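Long-range contacts in oxidoreductase, NAD-binding/iron-sulfur cluster-binding protein (Nitratireductor pacificus pht-3B, PDB 6ZY0), which acts as a catabolic reductive dehalogenase, carrying cobalamin (B12) and two four-iron, four-sulfur clusters: residues Arg310-Gly315 with Pro686-Thr691; Ser408-Gly413 with Thr690-Val695. The protein carries 1 engineered substitution. All coordinates share one frame; numbering follows the deposited sequence.

Contact 1. Residues Arg310-Gly315 with Pro686-Thr691; sequences RVAKRG and PPPGTT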
loop_
_atom_site.group_PDB
_atom_site.type_symbol
_atom_site.label_atom_id
_atom_site.label_comp_id
_atom_site.label_asym_id
_atom_site.label_seq_id
_atom_site.Cartn_x
_atom_site.Cartn_y
_atom_site.Cartn_z
ATOM N N ARG A 310 12.842 15.493 19.437
ATOM C CA ARG A 310 11.549 14.873 19.227
ATOM C C ARG A 310 10.497 15.946 18.975
ATOM O O ARG A 310 10.533 17.028 19.572
ATOM C CB ARG A 310 11.190 13.994 20.423
ATOM C CG ARG A 310 11.945 12.676 20.376
ATOM C CD ARG A 310 11.842 11.905 21.661
ATOM N NE ARG A 310 10.499 11.383 21.851
ATOM C CZ ARG A 310 10.105 10.723 22.932
ATOM N NH1 ARG A 310 10.961 10.504 23.918
ATOM N NH2 ARG A 310 8.860 10.277 23.024
ATOM N N VAL A 311 9.569 15.640 18.069
ATOM C CA VAL A 311 8.618 16.605 17.536
ATOM C C VAL A 311 7.251 16.357 18.157
ATOM O O VAL A 311 6.836 15.203 18.326
ATOM C CB VAL A 311 8.541 16.503 16.002
ATOM C CG1 VAL A 311 7.714 17.633 15.433
ATOM C CG2 VAL A 311 9.924 16.486 15.404
ATOM N N ALA A 312 6.554 17.439 18.495
ATOM C CA ALA A 312 5.153 17.313 18.862
ATOM C C ALA A 312 4.381 16.706 17.697
ATOM O O ALA A 312 4.579 17.086 16.540
ATOM C CB ALA A 312 4.573 18.678 19.233
ATOM N N LYS A 313 3.516 15.733 18.001
ATOM C CA LYS A 313 2.662 15.159 16.965
ATOM C C LYS A 313 1.744 16.219 16.376
ATOM O O LYS A 313 1.286 16.075 15.239
ATOM C CB LYS A 313 1.873 13.980 17.548
ATOM C CG LYS A 313 0.971 13.203 16.583
ATOM C CD LYS A 313 0.467 11.932 17.291
ATOM C CE LYS A 313 -0.734 11.271 16.607
ATOM N NZ LYS A 313 -0.422 10.585 15.331
ATOM N N ARG A 314 1.505 17.297 17.122
ATOM C CA ARG A 314 0.810 18.478 16.629
ATOM C C ARG A 314 1.601 19.205 15.542
ATOM O O ARG A 314 1.081 20.151 14.938
ATOM C CB ARG A 314 0.520 19.381 17.840
ATOM C CG ARG A 314 -0.033 20.771 17.581
ATOM C CD ARG A 314 -1.423 20.760 16.970
ATOM N NE ARG A 314 -1.937 22.122 16.883
ATOM C CZ ARG A 314 -1.506 23.024 16.006
ATOM N NH1 ARG A 314 -0.566 22.698 15.128
ATOM N NH2 ARG A 314 -2.013 24.249 16.000
ATOM N N GLY A 315 2.828 18.772 15.261
ATOM C CA GLY A 315 3.635 19.381 14.222
ATOM C C GLY A 315 3.520 18.712 12.865
ATOM O O GLY A 315 3.947 19.290 11.861
ATOM N N PRO A 686 5.100 23.781 16.499
ATOM C CA PRO A 686 4.448 23.925 17.798
ATOM C C PRO A 686 5.203 23.124 18.840
ATOM O O PRO A 686 5.566 21.961 18.590
ATOM C CB PRO A 686 3.033 23.367 17.578
ATOM C CG PRO A 686 2.896 23.081 16.159
ATOM C CD PRO A 686 4.181 23.328 15.444
ATOM N N PRO A 687 5.476 23.708 20.001
ATOM C CA PRO A 687 6.314 23.027 20.988
ATOM C C PRO A 687 5.640 21.788 21.508
ATOM O O PRO A 687 4.392 21.659 21.468
ATOM C CB PRO A 687 6.492 24.076 22.092
ATOM C CG PRO A 687 5.553 25.182 21.795
ATOM C CD PRO A 687 5.054 25.061 20.411
ATOM N N PRO A 688 6.408 20.804 21.994
ATOM C CA PRO A 688 5.809 19.647 22.660
ATOM C C PRO A 688 4.764 20.074 23.679
ATOM O O PRO A 688 4.925 21.077 24.378
ATOM C CB PRO A 688 7.007 18.967 23.326
ATOM C CG PRO A 688 8.160 19.290 22.433
ATOM C CD PRO A 688 7.829 20.572 21.675
ATOM N N GLY A 689 3.671 19.323 23.731
ATOM C CA GLY A 689 2.555 19.658 24.579
ATOM C C GLY A 689 1.463 20.468 23.913
ATOM O O GLY A 689 0.349 20.528 24.445
ATOM N N THR A 690 1.739 21.101 22.772
ATOM C CA THR A 690 0.702 21.861 22.086
ATOM C C THR A 690 -0.362 20.922 21.525
ATOM O O THR A 690 -0.082 19.789 21.120
ATOM C CB THR A 690 1.289 22.719 20.960
ATOM O OG1 THR A 690 2.375 23.505 21.464
ATOM C CG2 THR A 690 0.238 23.668 20.403
ATOM N N THR A 691 -1.594 21.420 21.502
ATOM C CA THR A 691 -2.786 20.661 21.170
ATOM C C THR A 691 -3.431 21.253 19.914
ATOM O O THR A 691 -3.087 22.361 19.486
ATOM C CB THR A 691 -3.758 20.687 22.364
ATOM O OG1 THR A 691 -3.055 20.330 23.561
ATOM C CG2 THR A 691 -4.841 19.699 22.179
#
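Arg314 lays its side chain along the backbone of Thr690 and Thr691, with methylene groups running past their carbonyls and the guanidinium reaching beyond. The overlap begins at Arg314 CB, 3.4 Å from Thr690 O, and continues where Arg314 CG meets the methyl CG2 of Thr690 at 4.1 Å. Because CG stands anti to the backbone N (chi1 172°) and the chain then bends at chi2 (66°), NE arrives beside Thr691. There Arg314 NE donates a bent hydrogen bond of 2.9 Å to Thr691 O. The nitrogen comes in from above the carbonyl plane, 56° out of it, while the oxygen lies at the edge of the guanidinium. Pro686 crosses the arginine at about a right angle, its CG obliquely placed 3.6 Å from Arg314 NH1.

Two residues earlier, Ala312 rests its methyl against the proline run: CB is 3.5 Å from Pro686 O and 3.8 Å from Pro688 CA. The run then reverses in a type II turn from Pro687 to Thr690, with Gly689 where a side chain would jam against the preceding carbonyl. Pro687 O is gripped twice, by Thr690 N and by Thr690 OG1, the latter at 2.7 Å, which fixes the threonine's rotation. At the other end Gly315, which touches the cobalamin, sets its CA 4.2 Å from Pro686 CD.

Outside the two segments, Arg314 NH1 forms a salt bridge with Asp325 and NH2 bonds to Ala694 O, so all three guanidinium nitrogens are engaged and the group is held against turning. The three prolines can offer no N-H; the one hydrogen bond between the segments runs from the arginine to Thr691 O, the rest is van der Waals contact, and the arginine's charge is probably balanced mainly by Asp325.

Contact 2. Residues Ser408-Gly413 with Thr690-Val695; sequences SDEVEG and TTLDAV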
loop_
_atom_site.group_PDB
_atom_site.type_symbol
_atom_site.label_atom_id
_atom_site.label_comp_id
_atom_site.label_asym_id
_atom_site.label_seq_id
_atom_site.Cartn_x
_atom_site.Cartn_y
_atom_site.Cartn_z
ATOM N N SER A 408 4.961 14.494 22.087
ATOM C CA SER A 408 3.673 14.612 22.744
ATOM C C SER A 408 2.573 14.315 21.737
ATOM O O SER A 408 2.744 14.533 20.535
ATOM C CB SER A 408 3.491 16.017 23.307
ATOM O OG SER A 408 3.836 16.972 22.314
ATOM N N ASP A 409 1.442 13.819 22.229
ATOM C CA ASP A 409 0.318 13.619 21.334
ATOM C C ASP A 409 -0.370 14.953 21.056
ATOM O O ASP A 409 -0.172 15.947 21.763
ATOM C CB ASP A 409 -0.672 12.606 21.914
ATOM C CG ASP A 409 -1.380 13.117 23.148
ATOM O OD1 ASP A 409 -2.346 13.898 22.997
ATOM O OD2 ASP A 409 -0.981 12.721 24.267
ATOM N N GLU A 410 -1.186 14.973 20.005
ATOM C CA GLU A 410 -1.752 16.230 19.534
ATOM C C GLU A 410 -3.119 16.539 20.127
ATOM O O GLU A 410 -3.615 17.654 19.935
ATOM C CB GLU A 410 -1.842 16.226 17.998
ATOM C CG GLU A 410 -3.087 15.561 17.406
ATOM C CD GLU A 410 -3.071 14.041 17.497
ATOM O OE1 GLU A 410 -2.228 13.472 18.231
ATOM O OE2 GLU A 410 -3.919 13.411 16.829
ATOM N N VAL A 411 -3.731 15.605 20.846
ATOM C CA VAL A 411 -5.092 15.779 21.352
ATOM C C VAL A 411 -5.102 16.243 22.802
ATOM O O VAL A 411 -5.852 17.147 23.166
ATOM C CB VAL A 411 -5.906 14.479 21.180
ATOM C CG1 VAL A 411 -7.273 14.633 21.826
ATOM C CG2 VAL A 411 -6.052 14.146 19.708
ATOM N N GLU A 412 -4.297 15.620 23.656
ATOM C CA GLU A 412 -4.188 16.049 25.041
ATOM C C GLU A 412 -2.870 16.742 25.348
ATOM O O GLU A 412 -2.759 17.391 26.396
ATOM C CB GLU A 412 -4.374 14.849 25.980
ATOM C CG GLU A 412 -5.810 14.354 26.035
ATOM C CD GLU A 412 -6.021 13.274 27.080
ATOM O OE1 GLU A 412 -7.043 13.335 27.798
ATOM O OE2 GLU A 412 -5.171 12.360 27.179
ATOM N N GLY A 413 -1.882 16.644 24.460
ATOM C CA GLY A 413 -0.586 17.243 24.688
ATOM C C GLY A 413 0.313 16.463 25.615
ATOM O O GLY A 413 1.390 16.957 25.968
ATOM N N THR A 690 1.739 21.101 22.772
ATOM C CA THR A 690 0.702 21.861 22.086
ATOM C C THR A 690 -0.362 20.922 21.525
ATOM O O THR A 690 -0.082 19.789 21.120
ATOM C CB THR A 690 1.289 22.719 20.960
ATOM O OG1 THR A 690 2.375 23.505 21.464
ATOM C CG2 THR A 690 0.238 23.668 20.403
ATOM N N THR A 691 -1.594 21.420 21.502
ATOM C CA THR A 691 -2.786 20.661 21.170
ATOM C C THR A 691 -3.431 21.253 19.914
ATOM O O THR A 691 -3.087 22.361 19.486
ATOM C CB THR A 691 -3.758 20.687 22.364
ATOM O OG1 THR A 691 -3.055 20.330 23.561
ATOM C CG2 THR A 691 -4.841 19.699 22.179
ATOM N N LEU A 692 -4.366 20.501 19.313
ATOM C CA LEU A 692 -5.126 20.979 18.156
ATOM C C LEU A 692 -5.994 22.192 18.492
ATOM O O LEU A 692 -6.411 22.922 17.582
ATOM C CB LEU A 692 -6.024 19.872 17.618
ATOM C CG LEU A 692 -5.300 18.727 16.925
ATOM C CD1 LEU A 692 -6.195 17.502 16.858
ATOM C CD2 LEU A 692 -4.862 19.177 15.545
ATOM N N ASP A 693 -6.270 22.398 19.780
ATOM C CA ASP A 693 -7.034 23.490 20.378
ATOM C C ASP A 693 -6.336 24.835 20.253
ATOM O O ASP A 693 -7.024 25.867 20.287
ATOM C CB ASP A 693 -7.240 23.055 21.815
ATOM C CG ASP A 693 -8.174 21.891 21.898
ATOM O OD1 ASP A 693 -9.257 21.998 21.254
ATOM O OD2 ASP A 693 -7.690 20.806 22.366
ATOM N N ALA A 694 -5.030 24.840 20.037
ATOM C CA ALA A 694 -4.238 26.036 19.813
ATOM C C ALA A 694 -3.969 26.214 18.325
ATOM O O ALA A 694 -3.928 25.244 17.566
ATOM C CB ALA A 694 -2.911 25.958 20.560
ATOM N N VAL A 695 -3.777 27.464 17.916
ATOM C CA VAL A 695 -3.448 27.808 16.539
ATOM C C VAL A 695 -2.072 28.453 16.523
ATOM O O VAL A 695 -1.808 29.387 17.291
ATOM C CB VAL A 695 -4.490 28.747 15.914
ATOM C CG1 VAL A 695 -4.198 28.920 14.449
ATOM C CG2 VAL A 695 -5.889 28.188 16.119
HETATM O O HOH W 1 1.298 17.632 20.839
HETATM O O HOH W 2 -7.386 18.741 20.737
#
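Leu692 and Glu410 meet at the close-packed centre, where Leu692 N donates a hydrogen bond of 3.0 Å to Glu410 O. Their side chains lie side by side and point the same way, with Glu410 CG 3.7 Å from Leu692 CD1. Next to them the methyl of Thr691, turned to the Glu410 carbonyl because CG2 stands anti to the backbone N (chi1 -50° sets OG1 beside that N), packs with CG2 3.3 Å from Glu410 O. Putting a glycine in place of Thr691 would probably leave the Glu410 carbonyl without the methyl that packs against it, opening a gap between the two loops. The 408-413 loop is braced from within by an Asx motif, Asp409 OD1 accepting from Glu412 N at 2.7 Å and also from Gly413 N.

The outer side is looser. Val411 and Asp693 are exposed and are joined through a water that donates to Val411 O and, at 2.6 Å, to Asp693 OD2; Val411 CG2 reaches Leu692 CD1 only at 4.4 Å.

Leu692 also rests on Lys319, Glu322 and Ala323 of helix 317-323, so the connection between strands 394-399 and 422-429 meets the loop leading to helix 700-708 beside that helix.

How the contacts relate
From the N terminus, the chain first supplies 310-315, just ahead of helix 317-323, then 408-413, between strands 394-399 and 422-429 of a four-stranded antiparallel sheet. Both wait for the late loop between helices 671-674 and 700-708. Contact 1 closes a span of 370 residues; contact 2 closes 276, opening inside that span but ending slightly beyond it, so the two overlap without strictly nesting, and they share Thr690 and Thr691. Their centres lie about 7 Å apart. The earlier segments also meet each other through backbone hydrogen bonding of Lys313 with Ser408, while Ser408 OG probably bonds Gly689 N. Three loops far apart in sequence are thus joined beside the cobalamin-binding region.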